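PDB 3MCW: putative hydrolase from Chromobacterium violaceum, which probably acts as a hydrolase of the isochorismatase family, though its substrate and reaction are not established. Local coordinates for residues 126-131 with 168-173. Residues are numbered along the deposited sequence; the frame is centred on the assembly and turned at random.
Sequences SVEATV and AMSLAN
Glu128 of helix 123-136 and Ser170 of helix 163-174 join two helices of the isochorismatase fold, whose core is a six-stranded parallel sheet. Within 126-131, Glu128 alone touches 168-173, while Ser124, earlier in the same helix, also meets Ser170. The CG of Glu128 stands anti to the backbone N (chi1 179°) and the chain stays extended to CD, carrying the carboxylate across to the second helix. There, in one of two modelled conformers of Ser170, its OG donates a hydrogen bond to Glu128 OE1 at 2.6 Å, the hydroxyl arriving nearly along the CD-OE1 bond. OE1 makes the closest approaches, with Glu128 CD behind it 3.7 Å from Ser170 OG. The other oxygen works through water 1, which donates to Glu128 OE2 at 2.7 Å and accepts from Asn173 ND2, about one helical turn beyond Ser170. OE2 also forms a salt bridge with Arg132, one turn on in its own helix, a charge that probably favours the ionised carboxylate in this buried place. Val127 and Leu171, one from each helix, both pack on Leu143 of strand 140-149. The second subunit lies close by, its Tyr178 packing against Ala129. On helix 123-136, Thr130 OG1 binds Ala98 N and folds back onto Ser126 O at 2.8 Å; this carbonyl also accepts from Thr130 N, the two donors reaching it from opposite faces of its plane.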
loop_
_atom_site.group_PDB
_atom_site.type_symbol
_atom_site.label_atom_id
_atom_site.label_comp_id
_atom_site.label_asym_id
_atom_site.label_seq_id
_atom_site.Cartn_x
_atom_site.Cartn_y
_atom_site.Cartn_z
ATOM N N SER A 126 -2.534 7.353 3.697
ATOM C CA SER A 126 -3.872 6.875 3.386
ATOM C C SER A 126 -4.213 6.869 1.911
ATOM O O SER A 126 -4.974 6.004 1.460
ATOM C CB SER A 126 -4.911 7.646 4.188
ATOM O OG SER A 126 -4.847 7.305 5.567
ATOM N N VAL A 127 -3.708 7.837 1.139
ATOM C CA VAL A 127 -3.968 7.810 -0.302
ATOM C C VAL A 127 -3.317 6.554 -0.921
ATOM O O VAL A 127 -3.983 5.774 -1.575
ATOM C CB VAL A 127 -3.490 9.076 -1.014
ATOM C CG1 VAL A 127 -3.619 8.947 -2.488
ATOM C CG2 VAL A 127 -4.289 10.312 -0.512
ATOM N N GLU A 128 -2.033 6.340 -0.663
ATOM C CA GLU A 128 -1.342 5.179 -1.196
ATOM C C GLU A 128 -1.994 3.872 -0.716
ATOM O O GLU A 128 -2.142 2.957 -1.538
ATOM C CB GLU A 128 0.126 5.233 -0.831
ATOM C CG GLU A 128 0.909 4.037 -1.328
ATOM C CD GLU A 128 2.399 4.255 -1.458
ATOM O OE1 GLU A 128 2.904 5.351 -1.157
ATOM O OE2 GLU A 128 3.013 3.255 -1.861
ATOM N N ALA A 129 -2.353 3.772 0.546
ATOM C CA ALA A 129 -2.970 2.523 1.035
ATOM C C ALA A 129 -4.259 2.231 0.282
ATOM O O ALA A 129 -4.549 1.098 -0.127
ATOM C CB ALA A 129 -3.258 2.621 2.533
ATOM N N THR A 130 -5.059 3.283 0.069
ATOM C CA THR A 130 -6.326 3.153 -0.621
ATOM C C THR A 130 -6.138 2.802 -2.083
ATOM O O THR A 130 -6.844 1.944 -2.620
ATOM C CB THR A 130 -7.154 4.434 -0.430
ATOM O OG1 THR A 130 -7.430 4.656 0.953
ATOM C CG2 THR A 130 -8.467 4.354 -1.156
ATOM N N VAL A 131 -5.212 3.482 -2.757
ATOM C CA VAL A 131 -4.985 3.243 -4.171
ATOM C C VAL A 131 -4.401 1.861 -4.433
ATOM O O VAL A 131 -4.790 1.193 -5.380
ATOM C CB VAL A 131 -4.120 4.361 -4.808
ATOM C CG1 VAL A 131 -3.754 4.027 -6.226
ATOM C CG2 VAL A 131 -4.853 5.689 -4.739
ATOM N N ALA A 168 7.136 11.976 -4.810
ATOM C CA ALA A 168 7.650 11.462 -6.076
ATOM C C ALA A 168 7.915 9.947 -6.022
ATOM O O ALA A 168 7.727 9.251 -7.026
ATOM C CB ALA A 168 8.914 12.203 -6.450
HETATM N N MSE A 169 8.368 9.468 -4.869
HETATM C CA MSE A 169 8.634 8.043 -4.725
HETATM C C MSE A 169 7.319 7.264 -4.694
HETATM O O MSE A 169 7.181 6.212 -5.345
HETATM C CB MSE A 169 9.564 7.775 -3.521
HETATM C CG MSE A 169 10.996 8.251 -3.781
HETATM SE SE MSE A 169 12.298 7.956 -2.362
HETATM C CE MSE A 169 12.529 6.126 -2.701
ATOM N N SER A 170 6.334 7.759 -3.947
ATOM C CA SER A 170 5.034 7.072 -3.933
ATOM C C SER A 170 4.368 7.064 -5.285
ATOM O O SER A 170 3.857 6.036 -5.717
ATOM C CB SER A 170 4.097 7.672 -2.907
ATOM O OG SER A 170 4.489 7.364 -1.594
ATOM N N LEU A 171 4.400 8.186 -6.001
ATOM C CA LEU A 171 3.814 8.203 -7.337
ATOM C C LEU A 171 4.473 7.171 -8.261
ATOM O O LEU A 171 3.810 6.527 -9.053
ATOM C CB LEU A 171 3.885 9.589 -7.978
ATOM C CG LEU A 171 3.051 10.703 -7.352
ATOM C CD1 LEU A 171 3.227 11.958 -8.197
ATOM C CD2 LEU A 171 1.597 10.301 -7.101
ATOM N N ALA A 172 5.793 7.062 -8.197
ATOM C CA ALA A 172 6.493 6.095 -9.031
ATOM C C ALA A 172 6.092 4.659 -8.689
ATOM O O ALA A 172 5.971 3.828 -9.586
ATOM C CB ALA A 172 7.990 6.280 -8.915
ATOM N N ASN A 173 5.948 4.366 -7.408
ATOM C CA ASN A 173 5.505 3.025 -6.990
ATOM C C ASN A 173 4.065 2.736 -7.385
ATOM O O ASN A 173 3.715 1.585 -7.639
ATOM C CB ASN A 173 5.698 2.843 -5.482
ATOM C CG ASN A 173 7.187 2.650 -5.069
ATOM O OD1 ASN A 173 8.041 2.297 -5.901
ATOM N ND2 ASN A 173 7.475 2.930 -3.826
HETATM O O HOH W 1 5.636 3.987 -2.158
#